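Intracellular protein transport protein USO1 (Saccharomyces cerevisiae S288c, PDB 6LSU) is required for protein transport from the endoplasmic reticulum to the Golgi complex, with this chain forming the globular armadillo-repeat head of the tethering protein. Local coordinates at residues S107-S110 and R111-G115; N219-P222 and H223-K226; Q373-F376 and S377-D380; M436-F439 and D440-R443; K668-K671 and K672-F676. One frame throughout, in Å; residues are numbered along the deposited sequence.

Contact 1: S107-S110 and R111-G115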
loop_
_atom_site.group_PDB
_atom_site.type_symbol
_atom_site.label_atom_id
_atom_site.label_comp_id
_atom_site.label_asym_id
_atom_site.label_seq_id
_atom_site.Cartn_x
_atom_site.Cartn_y
_atom_site.Cartn_z
ATOM N N SER A 107 -10.946 21.371 -11.110
ATOM C CA SER A 107 -11.178 20.475 -9.936
ATOM C C SER A 107 -10.363 19.204 -10.100
ATOM O O SER A 107 -9.527 18.929 -9.190
ATOM C CB SER A 107 -12.606 20.193 -9.742
ATOM O OG SER A 107 -13.242 21.406 -9.356
ATOM N N GLN A 108 -10.503 18.541 -11.255
ATOM C CA GLN A 108 -9.788 17.270 -11.578
ATOM C C GLN A 108 -8.282 17.458 -11.390
ATOM O O GLN A 108 -7.636 16.568 -10.760
ATOM C CB GLN A 108 -10.096 16.815 -13.007
ATOM C CG GLN A 108 -9.262 15.619 -13.460
ATOM C CD GLN A 108 -9.347 15.495 -14.968
ATOM O OE1 GLN A 108 -10.262 14.858 -15.520
ATOM N NE2 GLN A 108 -8.438 16.187 -15.652
ATOM N N GLN A 109 -7.707 18.575 -11.829
ATOM C CA GLN A 109 -6.243 18.820 -11.592
ATOM C C GLN A 109 -5.974 18.898 -10.082
ATOM O O GLN A 109 -4.961 18.319 -9.639
ATOM C CB GLN A 109 -5.735 20.103 -12.229
ATOM C CG GLN A 109 -5.877 20.115 -13.729
ATOM C CD GLN A 109 -5.378 18.817 -14.303
ATOM O OE1 GLN A 109 -6.187 18.049 -14.829
ATOM N NE2 GLN A 109 -4.072 18.531 -14.140
ATOM N N SER A 110 -6.815 19.572 -9.288
ATOM C CA SER A 110 -6.545 19.667 -7.827
ATOM C C SER A 110 -6.649 18.285 -7.200
ATOM O O SER A 110 -5.824 18.011 -6.361
ATOM C CB SER A 110 -7.421 20.667 -7.131
ATOM O OG SER A 110 -7.212 21.969 -7.684
ATOM N N ARG A 111 -7.530 17.405 -7.711
ATOM C CA ARG A 111 -7.564 15.991 -7.237
ATOM C C ARG A 111 -6.342 15.196 -7.736
ATOM O O ARG A 111 -5.585 14.706 -6.869
ATOM C CB ARG A 111 -8.836 15.285 -7.657
ATOM C CG ARG A 111 -10.081 15.946 -7.101
ATOM C CD ARG A 111 -11.363 15.263 -7.498
ATOM N NE ARG A 111 -12.340 15.723 -6.533
ATOM C CZ ARG A 111 -13.388 16.453 -6.832
ATOM N NH1 ARG A 111 -13.638 16.761 -8.090
ATOM N NH2 ARG A 111 -14.209 16.847 -5.881
ATOM N N LEU A 112 -6.177 15.007 -9.057
ATOM C CA LEU A 112 -5.201 13.999 -9.584
ATOM C C LEU A 112 -3.783 14.389 -9.155
ATOM O O LEU A 112 -3.045 13.498 -8.697
ATOM C CB LEU A 112 -5.298 13.883 -11.102
ATOM C CG LEU A 112 -6.617 13.342 -11.613
ATOM C CD1 LEU A 112 -6.585 13.135 -13.118
ATOM C CD2 LEU A 112 -6.989 12.046 -10.908
ATOM N N GLN A 113 -3.448 15.672 -9.221
ATOM C CA GLN A 113 -2.087 16.193 -8.889
ATOM C C GLN A 113 -1.774 15.994 -7.400
ATOM O O GLN A 113 -0.577 16.080 -7.034
ATOM C CB GLN A 113 -1.911 17.684 -9.247
ATOM C CG GLN A 113 -1.958 17.975 -10.746
ATOM C CD GLN A 113 -1.546 19.385 -11.082
ATOM O OE1 GLN A 113 -0.900 20.096 -10.302
ATOM N NE2 GLN A 113 -1.934 19.818 -12.267
ATOM N N ASN A 114 -2.767 15.843 -6.532
ATOM C CA ASN A 114 -2.488 15.961 -5.070
ATOM C C ASN A 114 -3.110 14.822 -4.259
ATOM O O ASN A 114 -2.865 14.812 -3.065
ATOM C CB ASN A 114 -2.928 17.320 -4.518
ATOM C CG ASN A 114 -2.455 18.499 -5.360
ATOM O OD1 ASN A 114 -1.298 18.916 -5.286
ATOM N ND2 ASN A 114 -3.337 19.063 -6.166
ATOM N N GLY A 115 -3.834 13.884 -4.877
ATOM C CA GLY A 115 -4.542 12.822 -4.135
ATOM C C GLY A 115 -4.584 11.528 -4.918
ATOM O O GLY A 115 -4.017 11.504 -6.029
#
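N114 folds its side-chain amide back onto S110, where ND2 donates to S110 O over 2.7 Å in an almost straight bond (176°). The oxygen lies in the plane of the N114 amide, although the donor is tilted from the plane of the S110 carbonyl. CG of N114 stands anti to its own carbonyl carbon (chi1 -48°), which swings the amide back over the preceding turn. In a continuing α-helix S110 O would take the backbone N-H of N114; here N114 N bonds to R111 O at 3.1 Å instead. The contact is thus the C-terminal end of helix 103-112, with a side chain standing in for a helical backbone donor, on the surface of the largely helical armadillo-repeat head. One turn back the pattern is regular: R111 N reaches S107 O at 2.9 Å, and L112 N reaches Q108 O at 2.7 Å. Q108 and L112 also meet through carbon, CG of the first lying 3.7 Å from CD1 of the second. Q108 NE2 donates in its own amide plane to Q109 OE1 at 3.0 Å, tying the two amide ends together. R111 runs extended past S107, its NH1 3.9 Å from S107 CB. Farther out, its NH2 forms a salt bridge with D255, while S107 OG bonds to E209 and S110 OG to E171. L212 of helix 204-218 packs against S107, S110 and R111.

Contact 2: N219-P222 and H223-K226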
loop_
_atom_site.group_PDB
_atom_site.type_symbol
_atom_site.label_atom_id
_atom_site.label_comp_id
_atom_site.label_asym_id
_atom_site.label_seq_id
_atom_site.Cartn_x
_atom_site.Cartn_y
_atom_site.Cartn_z
ATOM N N ASN A 219 0.066 20.292 -0.278
ATOM C CA ASN A 219 0.831 19.222 -0.977
ATOM C C ASN A 219 2.312 19.609 -1.098
ATOM O O ASN A 219 2.581 20.711 -1.618
ATOM C CB ASN A 219 0.252 18.951 -2.372
ATOM C CG ASN A 219 0.840 17.712 -3.005
ATOM O OD1 ASN A 219 0.541 16.605 -2.552
ATOM N ND2 ASN A 219 1.719 17.909 -3.980
ATOM N N ASP A 220 3.222 18.727 -0.662
ATOM C CA ASP A 220 4.704 18.890 -0.713
ATOM C C ASP A 220 5.149 20.215 -0.055
ATOM O O ASP A 220 6.124 20.814 -0.541
ATOM C CB ASP A 220 5.208 18.771 -2.163
ATOM C CG ASP A 220 5.119 17.368 -2.756
ATOM O OD1 ASP A 220 5.361 16.392 -2.007
ATOM O OD2 ASP A 220 4.804 17.254 -3.967
ATOM N N SER A 221 4.478 20.678 1.002
ATOM C CA SER A 221 4.821 21.972 1.653
ATOM C C SER A 221 4.689 21.856 3.166
ATOM O O SER A 221 3.633 22.141 3.748
ATOM C CB SER A 221 3.997 23.098 1.088
ATOM O OG SER A 221 4.234 24.309 1.788
ATOM N N PRO A 222 5.768 21.407 3.847
ATOM C CA PRO A 222 5.792 21.319 5.309
ATOM C C PRO A 222 5.360 22.633 5.970
ATOM O O PRO A 222 4.621 22.607 6.971
ATOM C CB PRO A 222 7.268 21.086 5.618
ATOM C CG PRO A 222 7.762 20.341 4.401
ATOM C CD PRO A 222 7.030 20.967 3.232
ATOM N N HIS A 223 5.797 23.756 5.392
ATOM C CA HIS A 223 5.456 25.085 5.946
ATOM C C HIS A 223 3.929 25.239 5.990
ATOM O O HIS A 223 3.403 25.592 7.108
ATOM C CB HIS A 223 6.137 26.247 5.209
ATOM C CG HIS A 223 5.757 27.529 5.869
ATOM N ND1 HIS A 223 5.758 27.657 7.254
ATOM C CD2 HIS A 223 5.265 28.685 5.385
ATOM C CE1 HIS A 223 5.320 28.851 7.589
ATOM N NE2 HIS A 223 5.013 29.505 6.461
ATOM N N VAL A 224 3.248 24.977 4.857
ATOM C CA VAL A 224 1.757 25.073 4.763
ATOM C C VAL A 224 1.101 23.929 5.566
ATOM O O VAL A 224 -0.061 24.106 6.007
ATOM C CB VAL A 224 1.248 25.073 3.306
ATOM C CG1 VAL A 224 -0.254 25.253 3.246
ATOM C CG2 VAL A 224 1.920 26.125 2.447
ATOM N N GLN A 225 1.758 22.770 5.701
ATOM C CA GLN A 225 1.175 21.612 6.452
ATOM C C GLN A 225 0.986 22.040 7.902
ATOM O O GLN A 225 -0.105 21.837 8.418
ATOM C CB GLN A 225 2.059 20.362 6.427
ATOM C CG GLN A 225 2.129 19.675 5.070
ATOM C CD GLN A 225 2.896 18.376 5.143
ATOM O OE1 GLN A 225 4.099 18.321 5.317
ATOM N NE2 GLN A 225 2.191 17.271 5.084
ATOM N N LYS A 226 2.018 22.660 8.489
ATOM C CA LYS A 226 2.014 23.138 9.902
ATOM C C LYS A 226 1.052 24.331 9.990
ATOM O O LYS A 226 0.180 24.352 10.902
ATOM C CB LYS A 226 3.449 23.396 10.392
ATOM C CG LYS A 226 4.323 22.136 10.519
ATOM C CD LYS A 226 4.372 21.476 11.919
ATOM C CE LYS A 226 3.034 20.931 12.402
ATOM N NZ LYS A 226 2.991 20.636 13.857
#
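The backbone at S221 is extended, and from P222 onward it takes up helical angles, letting S221 O accept from Q225 N at 2.8 Å and P222 O accept from K226 N at 3.0 Å. S221 is the N-cap of helix 222-229, at the start of ARM repeat 4. Its OG, anti to the backbone N (chi1 175°), is carried forward over the first turn and accepts from V224 N at 3.3 Å with an N-H...O angle of 159°, capping an amide of the first helical turn. P222 suits the first helical position, where a residue need give no N-H to the helix. V224 lays its CG2 branch beside the serine, 3.9 Å from S221 CB, and packs on V217 and V218 of the preceding helix 204-218; R182 of helix 178-187 touches both S221 and V224. Q225 leaves the helix on another flank, its chain extended beyond CG. Its buried amide is gripped at both ends, OE1 accepting from N267 ND2 and NE2 donating to the carbonyls of N262 and K265. With an alanine here in place of Q225, those two carbonyls and the N267 amide would probably lose their mates, and a gap would open beside the proline. The same Q225 OE1 that N267 holds also lies 3.4 Å from P222 CA.

Contact 3: Q373-F376 and S377-D380; sequences QLEF and SKID
Helix 370-376, in ARM repeat 7, ends here in a type I β turn from F376 to I379 that leads into strand 380-384. S377 N still makes a helical bond, to Q373 O at 3.0 Å. After it the carbonyls are taken up at shorter spacing: K378 N reaches E375 O at 3.0 Å and I379 N reaches F376 O at 3.0 Å, both bonds spanning three residues instead of four. L374 O is served by a side chain. With OG lying between the backbone N and the carbonyl carbon (chi1 66°), S377 turns its hydroxyl back to donate to L374 O at 2.7 Å. A valine at S377 would probably leave L374 O without this donor and weaken the hold on the last turn. On the exposed flank E375, bent at chi2, brings OE1 within 3.0 Å of K378 NZ in a salt bridge spanning the helix end. The inward flank is apolar: I379 CD1 approaches F376 CD1 obliquely at 4.1 Å, and L342 of helix 337-346 touches both side chains. Shortening backbone bonds, with a serine hydroxyl on a late carbonyl, mark a helix C-terminus that tightens into a type I β turn.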
loop_
_atom_site.group_PDB
_atom_site.type_symbol
_atom_site.label_atom_id
_atom_site.label_comp_id
_atom_site.label_asym_id
_atom_site.label_seq_id
_atom_site.Cartn_x
_atom_site.Cartn_y
_atom_site.Cartn_z
ATOM N N GLN A 373 1.904 -6.355 20.209
ATOM C CA GLN A 373 1.964 -7.823 20.003
ATOM C C GLN A 373 1.296 -8.604 21.146
ATOM O O GLN A 373 0.506 -9.581 20.869
ATOM C CB GLN A 373 3.420 -8.243 19.851
ATOM C CG GLN A 373 4.023 -7.645 18.584
ATOM C CD GLN A 373 5.524 -7.691 18.570
ATOM O OE1 GLN A 373 6.158 -7.887 19.591
ATOM N NE2 GLN A 373 6.107 -7.585 17.392
ATOM N N LEU A 374 1.612 -8.264 22.410
ATOM C CA LEU A 374 0.960 -8.995 23.524
ATOM C C LEU A 374 -0.549 -8.678 23.572
ATOM O O LEU A 374 -1.315 -9.552 23.891
ATOM C CB LEU A 374 1.704 -8.685 24.820
ATOM C CG LEU A 374 3.075 -9.353 24.887
ATOM C CD1 LEU A 374 3.857 -8.816 26.051
ATOM C CD2 LEU A 374 2.941 -10.850 25.028
ATOM N N GLU A 375 -1.003 -7.528 23.099
ATOM C CA GLU A 375 -2.457 -7.245 23.118
ATOM C C GLU A 375 -3.114 -8.052 22.001
ATOM O O GLU A 375 -4.198 -8.672 22.241
ATOM C CB GLU A 375 -2.673 -5.744 23.033
ATOM C CG GLU A 375 -2.524 -5.107 24.392
ATOM C CD GLU A 375 -3.665 -5.469 25.335
ATOM O OE1 GLU A 375 -3.461 -6.292 26.290
ATOM O OE2 GLU A 375 -4.766 -4.931 25.115
ATOM N N PHE A 376 -2.428 -8.060 20.847
ATOM C CA PHE A 376 -2.812 -8.800 19.621
ATOM C C PHE A 376 -3.080 -10.271 19.938
ATOM O O PHE A 376 -4.114 -10.831 19.530
ATOM C CB PHE A 376 -1.718 -8.650 18.565
ATOM C CG PHE A 376 -2.223 -8.975 17.187
ATOM C CD1 PHE A 376 -3.013 -8.064 16.503
ATOM C CD2 PHE A 376 -1.940 -10.206 16.613
ATOM C CE1 PHE A 376 -3.488 -8.374 15.245
ATOM C CE2 PHE A 376 -2.446 -10.533 15.376
ATOM C CZ PHE A 376 -3.219 -9.628 14.690
ATOM N N SER A 377 -2.181 -10.902 20.667
ATOM C CA SER A 377 -2.279 -12.339 21.015
ATOM C C SER A 377 -3.543 -12.648 21.812
ATOM O O SER A 377 -3.814 -13.793 21.938
ATOM C CB SER A 377 -1.124 -12.794 21.802
ATOM O OG SER A 377 -1.182 -12.121 23.039
ATOM N N LYS A 378 -4.281 -11.651 22.312
ATOM C CA LYS A 378 -5.493 -11.851 23.167
ATOM C C LYS A 378 -6.763 -11.512 22.406
ATOM O O LYS A 378 -7.894 -11.747 22.923
ATOM C CB LYS A 378 -5.396 -11.011 24.432
ATOM C CG LYS A 378 -4.061 -11.130 25.157
ATOM C CD LYS A 378 -4.124 -10.663 26.571
ATOM C CE LYS A 378 -4.195 -9.161 26.706
ATOM N NZ LYS A 378 -3.730 -8.749 28.043
ATOM N N ILE A 379 -6.611 -11.038 21.171
ATOM C CA ILE A 379 -7.795 -10.674 20.354
ATOM C C ILE A 379 -8.445 -11.941 19.765
ATOM O O ILE A 379 -7.749 -12.816 19.168
ATOM C CB ILE A 379 -7.412 -9.665 19.298
ATOM C CG1 ILE A 379 -6.736 -8.469 19.954
ATOM C CG2 ILE A 379 -8.641 -9.330 18.487
ATOM C CD1 ILE A 379 -6.240 -7.431 18.983
ATOM N N ASP A 380 -9.766 -12.008 19.928
ATOM C CA ASP A 380 -10.662 -13.089 19.462
ATOM C C ASP A 380 -11.701 -12.459 18.524
ATOM O O ASP A 380 -12.094 -11.295 18.717
ATOM C CB ASP A 380 -11.338 -13.793 20.633
ATOM C CG ASP A 380 -10.399 -14.600 21.523
ATOM O OD1 ASP A 380 -9.479 -15.289 20.966
ATOM O OD2 ASP A 380 -10.589 -14.543 22.780
#

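Contact 4: M436-F439 and D440-R443; sequences MDNF and DLQR
N438 and F439 both hold CG anti to the backbone N (chi1 -160° and 172°), which brings the N438 amide up to L441 and lays the F439 ring alongside R443. OD1 of N438 accepts from L441 N at 3.3 Å, a weak bond, and the same N-H makes another weak one to N438 O at 3.0 Å; the donor is therefore shared rather than firmly held by either. Stronger bonds start the helical pattern, Q442 N giving to N438 O at 3.0 Å and R443 N to F439 O at 2.8 Å, the latter nearly straight at 171°. The other branch of the N438 amide lies over the leucine, ND2 being 3.6 Å from L441 CD2. This buried ND2 donates to Q373 OE1, which fixes the rotation of the amide and so places OD1 for the cap. R443 lays its aliphatic part against one face of the F439 ring: CB stands above the plane near the rim, and R443 CD comes to 3.7 Å from F439 CZ. Its guanidinium leads away from the ring. The D440 side chain crosses that of F439 at about a right angle, its OD1 3.5 Å from F439 CD2. Y534 also meets the F439 ring, and Q442 NE2 bonds to F435 O. An asparagine accepting from the third residue beyond it is the classic N-cap, here opening helix 439-459 directly after helix 421-435 in the armadillo-repeat head.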
loop_
_atom_site.group_PDB
_atom_site.type_symbol
_atom_site.label_atom_id
_atom_site.label_comp_id
_atom_site.label_asym_id
_atom_site.label_seq_id
_atom_site.Cartn_x
_atom_site.Cartn_y
_atom_site.Cartn_z
ATOM N N MET A 436 7.545 -10.094 15.059
ATOM C CA MET A 436 8.815 -9.338 14.832
ATOM C C MET A 436 9.442 -8.935 16.163
ATOM O O MET A 436 8.743 -8.278 16.961
ATOM C CB MET A 436 8.560 -8.077 14.009
ATOM C CG MET A 436 9.826 -7.493 13.516
ATOM S SD MET A 436 10.392 -8.541 12.207
ATOM C CE MET A 436 9.321 -7.921 10.892
ATOM N N ASP A 437 10.710 -9.320 16.358
ATOM C CA ASP A 437 11.603 -8.921 17.492
ATOM C C ASP A 437 11.026 -9.308 18.847
ATOM O O ASP A 437 11.318 -8.621 19.816
ATOM C CB ASP A 437 11.841 -7.421 17.488
ATOM C CG ASP A 437 12.634 -7.004 16.281
ATOM O OD1 ASP A 437 13.630 -7.712 15.981
ATOM O OD2 ASP A 437 12.255 -5.980 15.663
ATOM N N ASN A 438 10.294 -10.416 18.916
ATOM C CA ASN A 438 9.649 -10.931 20.146
ATOM C C ASN A 438 9.932 -12.432 20.267
ATOM O O ASN A 438 9.024 -13.303 19.981
ATOM C CB ASN A 438 8.177 -10.599 20.050
ATOM C CG ASN A 438 7.471 -10.618 21.374
ATOM O OD1 ASN A 438 7.862 -11.373 22.289
ATOM N ND2 ASN A 438 6.400 -9.822 21.466
ATOM N N PHE A 439 11.151 -12.758 20.660
ATOM C CA PHE A 439 11.602 -14.153 20.891
ATOM C C PHE A 439 10.625 -14.960 21.755
ATOM O O PHE A 439 10.333 -16.102 21.419
ATOM C CB PHE A 439 12.990 -14.209 21.519
ATOM C CG PHE A 439 13.337 -15.628 21.906
ATOM C CD1 PHE A 439 13.757 -16.556 20.954
ATOM C CD2 PHE A 439 13.187 -16.058 23.223
ATOM C CE1 PHE A 439 14.041 -17.861 21.325
ATOM C CE2 PHE A 439 13.457 -17.369 23.582
ATOM C CZ PHE A 439 13.875 -18.269 22.635
ATOM N N ASP A 440 10.143 -14.415 22.853
ATOM C CA ASP A 440 9.247 -15.170 23.776
ATOM C C ASP A 440 7.993 -15.561 22.999
ATOM O O ASP A 440 7.493 -16.722 23.104
ATOM C CB ASP A 440 8.931 -14.362 25.040
ATOM C CG ASP A 440 10.173 -13.884 25.815
ATOM O OD1 ASP A 440 11.211 -14.601 25.774
ATOM O OD2 ASP A 440 10.088 -12.775 26.459
ATOM N N LEU A 441 7.467 -14.650 22.193
ATOM C CA LEU A 441 6.166 -14.921 21.532
ATOM C C LEU A 441 6.388 -15.933 20.389
ATOM O O LEU A 441 5.490 -16.736 20.044
ATOM C CB LEU A 441 5.640 -13.584 21.022
ATOM C CG LEU A 441 4.128 -13.506 20.855
ATOM C CD1 LEU A 441 3.405 -13.930 22.123
ATOM C CD2 LEU A 441 3.754 -12.085 20.495
ATOM N N GLN A 442 7.587 -15.896 19.821
ATOM C CA GLN A 442 8.019 -16.857 18.789
ATOM C C GLN A 442 8.130 -18.245 19.435
ATOM O O GLN A 442 7.357 -19.167 19.033
ATOM C CB GLN A 442 9.315 -16.396 18.155
ATOM C CG GLN A 442 9.076 -15.428 17.029
ATOM C CD GLN A 442 10.359 -14.790 16.561
ATOM O OE1 GLN A 442 11.370 -15.468 16.415
ATOM N NE2 GLN A 442 10.336 -13.472 16.363
ATOM N N ARG A 443 8.951 -18.370 20.479
ATOM C CA ARG A 443 9.059 -19.637 21.253
ATOM C C ARG A 443 7.674 -20.171 21.709
ATOM O O ARG A 443 7.427 -21.384 21.506
ATOM C CB ARG A 443 10.017 -19.408 22.417
ATOM C CG ARG A 443 10.298 -20.650 23.250
ATOM C CD ARG A 443 11.341 -20.377 24.329
ATOM N NE ARG A 443 11.251 -21.324 25.428
ATOM C CZ ARG A 443 10.301 -21.336 26.371
ATOM N NH1 ARG A 443 9.326 -20.438 26.367
ATOM N NH2 ARG A 443 10.328 -22.257 27.323
#

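Contact 5: K668-K671 and K672-F676; sequences KQFK and KDSYF
F670 and F676 pack together at a helix C-terminus in the globular head of Uso1, where the chain leaves helix 660-673 and turns back over its last turn. This is the tight, buried part. F676 CB sits over one face of the F670 ring in a CH-pi contact, 3.9 Å from the ring centroid and 3.5 Å from F670 CZ. The two rings lie at 27° with centroids 4.8 Å apart, near parallel but so offset that they barely overlap. F709 of helix 703-711 meets both edge-to-face, so the pair belongs to a larger aromatic cluster. S674 OG is modelled toward F670 O at a separation too short to be trusted.

Toward solvent the contact is looser. D673 N still bonds to Q669 O at 2.8 Å, but the side chains above them merely lie near each other, with Q669 NE2 3.5 Å from D673 OD2. K672 N makes a weak bond to K668 O at 3.4 Å, while the bent K672 side chain curls past that carbonyl. Between the two sides stands K671, whose chain bends at chi2 and chi4. This brings its ammonium to the edge of the F676 ring, near the ring plane, with K671 NZ 3.9 Å from F676 CE2.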
loop_
_atom_site.group_PDB
_atom_site.type_symbol
_atom_site.label_atom_id
_atom_site.label_comp_id
_atom_site.label_asym_id
_atom_site.label_seq_id
_atom_site.Cartn_x
_atom_site.Cartn_y
_atom_site.Cartn_z
ATOM N N LYS A 668 26.723 -21.939 -10.186
ATOM C CA LYS A 668 26.851 -20.779 -11.103
ATOM C C LYS A 668 25.651 -20.777 -12.052
ATOM O O LYS A 668 25.193 -19.701 -12.388
ATOM C CB LYS A 668 28.170 -20.838 -11.881
ATOM C CG LYS A 668 28.584 -19.540 -12.565
ATOM C CD LYS A 668 30.086 -19.325 -12.599
ATOM C CE LYS A 668 30.468 -17.913 -13.001
ATOM N NZ LYS A 668 31.802 -17.544 -12.473
ATOM N N GLN A 669 25.135 -21.942 -12.445
ATOM C CA GLN A 669 24.059 -21.991 -13.463
ATOM C C GLN A 669 22.750 -21.591 -12.794
ATOM O O GLN A 669 21.839 -21.093 -13.522
ATOM C CB GLN A 669 23.900 -23.358 -14.133
ATOM C CG GLN A 669 22.754 -23.349 -15.143
ATOM C CD GLN A 669 22.682 -24.535 -16.074
ATOM O OE1 GLN A 669 22.558 -25.683 -15.640
ATOM N NE2 GLN A 669 22.704 -24.247 -17.374
ATOM N N PHE A 670 22.643 -21.817 -11.479
ATOM C CA PHE A 670 21.429 -21.532 -10.668
ATOM C C PHE A 670 21.208 -20.015 -10.569
ATOM O O PHE A 670 20.055 -19.567 -10.737
ATOM C CB PHE A 670 21.555 -22.148 -9.272
ATOM C CG PHE A 670 20.417 -21.820 -8.339
ATOM C CD1 PHE A 670 19.162 -22.382 -8.524
ATOM C CD2 PHE A 670 20.587 -20.891 -7.326
ATOM C CE1 PHE A 670 18.115 -22.072 -7.671
ATOM C CE2 PHE A 670 19.533 -20.572 -6.486
ATOM C CZ PHE A 670 18.307 -21.180 -6.642
ATOM N N LYS A 671 22.282 -19.277 -10.272
ATOM C CA LYS A 671 22.294 -17.794 -10.220
ATOM C C LYS A 671 21.873 -17.246 -11.591
ATOM O O LYS A 671 20.960 -16.412 -11.612
ATOM C CB LYS A 671 23.666 -17.268 -9.761
ATOM C CG LYS A 671 23.670 -15.860 -9.165
ATOM C CD LYS A 671 22.415 -15.035 -9.510
ATOM C CE LYS A 671 22.439 -13.578 -9.082
ATOM N NZ LYS A 671 22.145 -13.403 -7.638
ATOM N N LYS A 672 22.454 -17.720 -12.701
ATOM C CA LYS A 672 22.360 -17.014 -14.016
ATOM C C LYS A 672 21.268 -17.571 -14.942
ATOM O O LYS A 672 20.812 -16.801 -15.765
ATOM C CB LYS A 672 23.688 -17.031 -14.779
ATOM C CG LYS A 672 24.956 -16.847 -13.954
ATOM C CD LYS A 672 25.121 -15.506 -13.246
ATOM C CE LYS A 672 25.002 -14.280 -14.136
ATOM N NZ LYS A 672 23.738 -13.537 -13.905
ATOM N N ASP A 673 20.863 -18.835 -14.862
ATOM C CA ASP A 673 20.083 -19.465 -15.970
ATOM C C ASP A 673 18.865 -20.256 -15.450
ATOM O O ASP A 673 18.311 -21.054 -16.230
ATOM C CB ASP A 673 21.002 -20.333 -16.845
ATOM C CG ASP A 673 20.459 -20.652 -18.231
ATOM O OD1 ASP A 673 19.448 -20.027 -18.640
ATOM O OD2 ASP A 673 21.055 -21.526 -18.897
ATOM N N SER A 674 18.409 -20.023 -14.215
ATOM C CA SER A 674 17.241 -20.734 -13.618
ATOM C C SER A 674 16.107 -19.758 -13.296
ATOM O O SER A 674 16.260 -18.547 -13.534
ATOM C CB SER A 674 17.647 -21.479 -12.376
ATOM O OG SER A 674 18.085 -20.565 -11.384
ATOM N N TYR A 675 15.012 -20.276 -12.735
ATOM C CA TYR A 675 13.920 -19.469 -12.129
ATOM C C TYR A 675 14.496 -18.427 -11.169
ATOM O O TYR A 675 14.054 -17.263 -11.160
ATOM C CB TYR A 675 12.945 -20.343 -11.364
ATOM C CG TYR A 675 11.912 -20.983 -12.247
ATOM C CD1 TYR A 675 12.240 -21.989 -13.133
ATOM C CD2 TYR A 675 10.593 -20.582 -12.193
ATOM C CE1 TYR A 675 11.282 -22.578 -13.946
ATOM C CE2 TYR A 675 9.624 -21.166 -12.992
ATOM C CZ TYR A 675 9.968 -22.161 -13.888
ATOM O OH TYR A 675 9.020 -22.757 -14.666
ATOM N N PHE A 676 15.489 -18.805 -10.380
ATOM C CA PHE A 676 16.079 -17.860 -9.408
ATOM C C PHE A 676 16.544 -16.614 -10.148
ATOM O O PHE A 676 16.357 -15.484 -9.635
ATOM C CB PHE A 676 17.248 -18.477 -8.664
ATOM C CG PHE A 676 17.822 -17.616 -7.575
ATOM C CD1 PHE A 676 17.259 -17.617 -6.300
ATOM C CD2 PHE A 676 18.950 -16.844 -7.805
ATOM C CE1 PHE A 676 17.801 -16.835 -5.280
ATOM C CE2 PHE A 676 19.520 -16.107 -6.768
ATOM C CZ PHE A 676 18.929 -16.069 -5.516
#

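In the fold
The five local contacts mark helix ends along the head. Contacts 1, 3 and 5 lie at or near C-terminal ends, contacts 2 and 4 at N-caps. Contact 1 is a surface contact, the others are partly buried. Contacts 1 and 2 touch through packing of N114 on N219. Contacts 3 and 4, centres 13 Å apart, are joined by Q373 of contact 3, whose NE2 also probably bonds to M436 O, linking the end of helix 370-376 to the cap of helix 439-459. Contact 5 stands apart, about 20 Å from contact 4 at the nearest atoms, and relies on an offset aromatic pair and a CH-pi contact, where polar side chains bind backbone atoms in the others, with a salt bridge added in contact 3.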